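Local coordinates for protein staphylococcal enterotoxin-like toxin (Staphylococcus aureus, PDB 4DXF) that binds carbohydrate, probably sialylated host glycans as relatives do, and has the superantigen fold of an OB-fold domain joined to a beta-grasp domain, at residues Y22-S27 and Q148-N153; S127-T132 and D142-K147. All blocks are in the same frame, centred on the assembly; numbering follows the deposited sequence.

Contact 1 of 2, residues Y22-S27 and Q148-N153; sequences YYTKPS and QLIEKN
I150 reaches from helix 138-153 to the turn that follows helix 17-22. Its CD1 meets Y23 and T24, and its CG2 meets T24. The tight part lies at the tip of the CG1-CD1 arm. I150 CD1 stands 3.6 Å from Y23 CB, so it touches the root of the tyrosine and not its ring. The CG1 arm of I150 is anti to its own carbonyl carbon (chi1 -61°) and then extended, which carries CD1 out to the turn. The CG2 methyl makes the second touch: I150 CG2 lies 3.8 Å from T24 CG2. The same threonine methyl also sits 4.0 Å from I150 CD1, so it packs against both ends of the isoleucine. The T24 and I150 side chains cross at about a right angle. No hydrogen bond joins the two segments.

The looser side is at T24, which is partly exposed at the rim of the contact. T24 OG1 bonds back to the carbonyl of R20, while CG2 takes the apolar contact.

The Y23 ring runs on past I150 without touching it. Y22 CD2 lies over the centre of one face of this ring, 3.6 Å above its plane. The Y23 hydroxyl bonds to D142 of the same long helix and to the backbone N of L182. A type I beta turn from Y22 to K25, with K25 N 3.1 Å from Y22 O, shapes the loop.

Here the turn just after helix 17-22 packs on the last turns of helix 138-153. This belongs to the two-domain superantigen fold, in which the N-terminal segment lies against the long helix of the beta-grasp domain.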
loop_
_atom_site.group_PDB
_atom_site.type_symbol
_atom_site.label_atom_id
_atom_site.label_comp_id
_atom_site.label_asym_id
_atom_site.label_seq_id
_atom_site.Cartn_x
_atom_site.Cartn_y
_atom_site.Cartn_z
ATOM N N TYR A 22 -0.004 -6.297 11.153
ATOM C CA TYR A 22 0.729 -5.958 9.912
ATOM C C TYR A 22 0.341 -4.536 9.567
ATOM O O TYR A 22 1.221 -3.663 9.307
ATOM C CB TYR A 22 0.384 -6.914 8.779
ATOM C CG TYR A 22 1.132 -6.543 7.511
ATOM C CD1 TYR A 22 2.498 -6.777 7.414
ATOM C CD2 TYR A 22 0.492 -5.857 6.491
ATOM C CE1 TYR A 22 3.203 -6.384 6.248
ATOM C CE2 TYR A 22 1.183 -5.453 5.329
ATOM C CZ TYR A 22 2.520 -5.727 5.211
ATOM O OH TYR A 22 3.203 -5.305 4.043
ATOM N N TYR A 23 -0.962 -4.274 9.606
ATOM C CA TYR A 23 -1.490 -2.967 9.140
ATOM C C TYR A 23 -1.411 -1.808 10.151
ATOM O O TYR A 23 -1.876 -0.703 9.880
ATOM C CB TYR A 23 -2.853 -3.151 8.512
ATOM C CG TYR A 23 -2.850 -3.826 7.125
ATOM C CD1 TYR A 23 -2.358 -3.139 6.010
ATOM C CD2 TYR A 23 -3.250 -5.149 6.952
ATOM C CE1 TYR A 23 -2.343 -3.716 4.746
ATOM C CE2 TYR A 23 -3.286 -5.738 5.706
ATOM C CZ TYR A 23 -2.756 -5.014 4.570
ATOM O OH TYR A 23 -2.755 -5.551 3.339
ATOM N N THR A 24 -0.759 -2.051 11.284
ATOM C CA THR A 24 -0.426 -0.989 12.220
ATOM C C THR A 24 1.089 -0.727 12.271
ATOM O O THR A 24 1.558 0.068 13.074
ATOM C CB THR A 24 -1.017 -1.273 13.665
ATOM O OG1 THR A 24 -0.629 -2.582 14.093
ATOM C CG2 THR A 24 -2.512 -1.171 13.579
ATOM N N LYS A 25 1.830 -1.471 11.452
ATOM C CA LYS A 25 3.271 -1.252 11.253
ATOM C C LYS A 25 3.535 0.177 10.787
ATOM O O LYS A 25 2.670 0.814 10.163
ATOM C CB LYS A 25 3.832 -2.244 10.239
ATOM C CG LYS A 25 4.146 -3.556 10.894
ATOM C CD LYS A 25 4.224 -4.624 9.874
ATOM C CE LYS A 25 5.588 -4.900 9.377
ATOM N NZ LYS A 25 6.771 -5.180 10.292
ATOM N N PRO A 26 4.685 0.732 11.197
ATOM C CA PRO A 26 4.977 2.093 10.695
ATOM C C PRO A 26 5.415 2.024 9.215
ATOM O O PRO A 26 5.963 0.993 8.758
ATOM C CB PRO A 26 6.131 2.589 11.606
ATOM C CG PRO A 26 6.838 1.301 12.086
ATOM C CD PRO A 26 5.762 0.165 12.029
ATOM N N SER A 27 5.136 3.097 8.461
ATOM C CA SER A 27 5.563 3.186 7.023
ATOM C C SER A 27 6.555 4.347 6.883
ATOM O O SER A 27 6.639 5.226 7.764
ATOM C CB SER A 27 4.425 3.446 6.057
ATOM O OG SER A 27 3.670 4.626 6.453
ATOM N N GLN A 148 -5.999 3.380 8.658
ATOM C CA GLN A 148 -7.069 4.309 9.023
ATOM C C GLN A 148 -8.318 3.573 9.548
ATOM O O GLN A 148 -8.969 4.011 10.540
ATOM C CB GLN A 148 -7.454 5.147 7.840
ATOM C CG GLN A 148 -8.579 6.157 8.180
ATOM C CD GLN A 148 -9.180 6.777 6.924
ATOM O OE1 GLN A 148 -8.465 7.055 5.960
ATOM N NE2 GLN A 148 -10.503 7.006 6.928
ATOM N N LEU A 149 -8.639 2.459 8.923
ATOM C CA LEU A 149 -9.885 1.742 9.301
ATOM C C LEU A 149 -9.733 1.052 10.613
ATOM O O LEU A 149 -10.753 0.922 11.374
ATOM C CB LEU A 149 -10.272 0.722 8.191
ATOM C CG LEU A 149 -10.764 1.293 6.850
ATOM C CD1 LEU A 149 -10.844 0.193 5.839
ATOM C CD2 LEU A 149 -12.101 2.069 6.932
ATOM N N ILE A 150 -8.524 0.541 10.879
ATOM C CA ILE A 150 -8.163 0.037 12.193
ATOM C C ILE A 150 -8.313 1.120 13.252
ATOM O O ILE A 150 -8.982 0.904 14.285
ATOM C CB ILE A 150 -6.743 -0.601 12.224
ATOM C CG1 ILE A 150 -6.716 -1.787 11.248
ATOM C CG2 ILE A 150 -6.277 -0.902 13.683
ATOM C CD1 ILE A 150 -5.291 -2.394 11.014
ATOM N N GLU A 151 -7.714 2.279 13.005
ATOM C CA GLU A 151 -7.654 3.346 13.987
ATOM C C GLU A 151 -9.010 3.994 14.230
ATOM O O GLU A 151 -9.311 4.344 15.400
ATOM C CB GLU A 151 -6.622 4.407 13.527
ATOM C CG GLU A 151 -5.142 3.994 13.761
ATOM C CD GLU A 151 -4.122 5.006 13.130
ATOM O OE1 GLU A 151 -4.537 6.053 12.574
ATOM O OE2 GLU A 151 -2.914 4.738 13.183
ATOM N N LYS A 152 -9.817 4.177 13.171
ATOM C CA LYS A 152 -11.030 4.981 13.272
ATOM C C LYS A 152 -12.306 4.133 13.296
ATOM O O LYS A 152 -13.327 4.616 13.768
ATOM C CB LYS A 152 -11.106 6.028 12.184
ATOM C CG LYS A 152 -9.871 6.990 12.179
ATOM C CD LYS A 152 -9.998 8.084 11.071
ATOM C CE LYS A 152 -11.207 9.010 11.274
ATOM N NZ LYS A 152 -11.636 9.751 10.006
ATOM N N ASN A 153 -12.238 2.872 12.852
ATOM C CA ASN A 153 -13.483 2.087 12.541
ATOM C C ASN A 153 -13.433 0.712 13.120
ATOM O O ASN A 153 -14.285 -0.156 12.831
ATOM C CB ASN A 153 -13.746 2.006 11.027
ATOM C CG ASN A 153 -13.804 3.347 10.394
ATOM O OD1 ASN A 153 -12.814 3.844 9.855
ATOM N ND2 ASN A 153 -14.944 3.987 10.501
#

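Contact 2 of 2, residues S127-T132 and D142-K147; sequences SEFKIT and DFKLRK
F129 on strand 122-131 meets L145 and K144 of helix 138-153 through its ring. The closest touch is F129 CD1 to L145 CD2, at 3.8 Å. L145 CG adds to it, 4.0 Å from F129 CE1. The leucine therefore lies along the CD1-CE1 side of the ring, and it comes in obliquely. K144 approaches differently. Its CB sits at the ring edge, near the ring plane, 4.1 Å from F129 CE1.

The torsions explain this placement. F129 CG is anti to the backbone N (chi1 -172°), which swings the ring off the strand toward the helix. The K144 chain runs extended beyond CG, and its ammonium forms salt bridges with E29 and E140. It is the base of this lysine, CB, that lies at the ring edge.

On another side of the helix, away from F129, R146 grips D142 one turn back. NE and NH2 of R146 both reach D142 OD1 at 2.8 Å, and that oxygen lies in the guanidinium plane.

The contact lies between the long helix and the five-stranded beta-grasp sheet. F129 also touches V111 of strand 107-116 and I199 of strand 196-203, while L145 reaches I199 too, and I164 and I166 of strand 162-168, so the helix packs across several strands of that sheet.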
loop_
_atom_site.group_PDB
_atom_site.type_symbol
_atom_site.label_atom_id
_atom_site.label_comp_id
_atom_site.label_asym_id
_atom_site.label_seq_id
_atom_site.Cartn_x
_atom_site.Cartn_y
_atom_site.Cartn_z
ATOM N N SER A 127 -14.880 9.672 5.203
ATOM C CA SER A 127 -13.615 10.331 5.384
ATOM C C SER A 127 -13.206 10.904 4.021
ATOM O O SER A 127 -13.963 10.862 3.058
ATOM C CB SER A 127 -12.573 9.386 6.026
ATOM O OG SER A 127 -11.922 8.569 5.076
ATOM N N GLU A 128 -12.040 11.508 3.977
ATOM C CA GLU A 128 -11.568 12.129 2.757
ATOM C C GLU A 128 -10.124 11.612 2.616
ATOM O O GLU A 128 -9.346 11.729 3.556
ATOM C CB GLU A 128 -11.565 13.632 2.940
ATOM C CG GLU A 128 -11.415 14.381 1.642
ATOM C CD GLU A 128 -11.803 15.862 1.757
ATOM O OE1 GLU A 128 -12.556 16.202 2.712
ATOM O OE2 GLU A 128 -11.366 16.673 0.878
ATOM N N PHE A 129 -9.743 11.084 1.471
ATOM C CA PHE A 129 -8.401 10.515 1.342
ATOM C C PHE A 129 -7.602 11.518 0.506
ATOM O O PHE A 129 -7.960 11.755 -0.602
ATOM C CB PHE A 129 -8.443 9.153 0.641
ATOM C CG PHE A 129 -7.118 8.453 0.657
ATOM C CD1 PHE A 129 -6.695 7.774 1.793
ATOM C CD2 PHE A 129 -6.284 8.468 -0.476
ATOM C CE1 PHE A 129 -5.470 7.116 1.820
ATOM C CE2 PHE A 129 -5.052 7.835 -0.447
ATOM C CZ PHE A 129 -4.623 7.165 0.699
ATOM N N LYS A 130 -6.565 12.102 1.082
ATOM C CA LYS A 130 -5.834 13.180 0.431
ATOM C C LYS A 130 -4.781 12.549 -0.462
ATOM O O LYS A 130 -4.008 11.728 -0.004
ATOM C CB LYS A 130 -5.177 14.075 1.508
ATOM N N ILE A 131 -4.722 12.979 -1.707
ATOM C CA ILE A 131 -3.822 12.398 -2.696
ATOM C C ILE A 131 -2.828 13.476 -3.141
ATOM O O ILE A 131 -3.286 14.527 -3.646
ATOM C CB ILE A 131 -4.615 11.919 -3.906
ATOM C CG1 ILE A 131 -5.469 10.710 -3.431
ATOM C CG2 ILE A 131 -3.696 11.550 -5.113
ATOM C CD1 ILE A 131 -6.622 10.377 -4.356
ATOM N N THR A 132 -1.550 13.190 -2.957
ATOM C CA THR A 132 -0.476 14.193 -3.271
ATOM C C THR A 132 0.499 13.692 -4.333
ATOM O O THR A 132 1.451 14.387 -4.736
ATOM C CB THR A 132 0.276 14.588 -2.007
ATOM O OG1 THR A 132 0.918 13.441 -1.406
ATOM C CG2 THR A 132 -0.702 15.265 -1.003
ATOM N N ASP A 142 -3.632 0.514 -0.210
ATOM C CA ASP A 142 -4.089 -0.599 0.644
ATOM C C ASP A 142 -3.606 -0.397 2.119
ATOM O O ASP A 142 -4.418 -0.465 3.060
ATOM C CB ASP A 142 -3.526 -1.897 0.094
ATOM C CG ASP A 142 -3.750 -3.101 1.082
ATOM O OD1 ASP A 142 -4.970 -3.491 1.150
ATOM O OD2 ASP A 142 -2.772 -3.638 1.680
ATOM N N PHE A 143 -2.343 -0.032 2.362
ATOM C CA PHE A 143 -1.808 0.061 3.676
ATOM C C PHE A 143 -2.401 1.253 4.456
ATOM O O PHE A 143 -2.849 1.120 5.597
ATOM C CB PHE A 143 -0.322 0.149 3.619
ATOM C CG PHE A 143 0.339 -0.066 4.913
ATOM C CD1 PHE A 143 0.621 -1.395 5.316
ATOM C CD2 PHE A 143 0.702 1.021 5.793
ATOM C CE1 PHE A 143 1.195 -1.647 6.518
ATOM C CE2 PHE A 143 1.343 0.723 7.041
ATOM C CZ PHE A 143 1.598 -0.623 7.361
ATOM N N LYS A 144 -2.368 2.450 3.853
ATOM C CA LYS A 144 -2.901 3.592 4.542
ATOM C C LYS A 144 -4.382 3.485 4.850
ATOM O O LYS A 144 -4.824 3.946 5.926
ATOM C CB LYS A 144 -2.665 4.810 3.691
ATOM C CG LYS A 144 -1.186 5.156 3.751
ATOM C CD LYS A 144 -0.851 6.479 2.924
ATOM C CE LYS A 144 0.565 6.972 3.370
ATOM N NZ LYS A 144 0.878 8.227 2.578
ATOM N N LEU A 145 -5.170 2.936 3.908
ATOM C CA LEU A 145 -6.615 2.832 4.095
ATOM C C LEU A 145 -6.869 1.811 5.228
ATOM O O LEU A 145 -7.635 2.128 6.150
ATOM C CB LEU A 145 -7.286 2.474 2.785
ATOM C CG LEU A 145 -7.496 3.657 1.762
ATOM C CD1 LEU A 145 -7.876 3.139 0.441
ATOM C CD2 LEU A 145 -8.612 4.580 2.323
ATOM N N ARG A 146 -6.169 0.653 5.226
ATOM C CA ARG A 146 -6.455 -0.308 6.361
ATOM C C ARG A 146 -6.058 0.267 7.712
ATOM O O ARG A 146 -6.802 0.142 8.684
ATOM C CB ARG A 146 -5.773 -1.653 6.119
ATOM C CG ARG A 146 -6.356 -2.312 4.908
ATOM C CD ARG A 146 -6.070 -3.857 4.958
ATOM N NE ARG A 146 -5.946 -4.390 3.614
ATOM C CZ ARG A 146 -6.041 -5.668 3.269
ATOM N NH1 ARG A 146 -6.381 -6.605 4.194
ATOM N NH2 ARG A 146 -5.785 -5.973 2.015
ATOM N N LYS A 147 -4.878 0.922 7.815
ATOM C CA LYS A 147 -4.472 1.537 9.018
ATOM C C LYS A 147 -5.523 2.488 9.512
ATOM O O LYS A 147 -5.856 2.429 10.715
ATOM C CB LYS A 147 -3.128 2.292 8.850
ATOM C CG LYS A 147 -2.649 2.899 10.143
ATOM C CD LYS A 147 -1.255 3.569 10.006
ATOM C CE LYS A 147 -0.153 2.538 10.280
ATOM N NZ LYS A 147 1.204 3.140 10.156
#

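In the fold
From the N terminus, helix 17-22 leads into the turn 22-27, the first half of contact 1. The chain then builds the OB-fold sheet and passes through strands 107-116 and 122-131 before helix 138-153 brings 148-153 back to that turn. Contact 1 thus closes a loop of 120 residues. Contact 2 closes a short one of nine, from 127-132 to 142-147, and lies wholly within the longer loop. Both use helix 138-153. One ties it to the N-terminal segment, the other to an outermost strand of the beta-grasp sheet. The two are bridged directly: Y23 OH probably bonds D142 OD2 (2.5 Å), and K25 O probably bonds K147 NZ (2.7 Å).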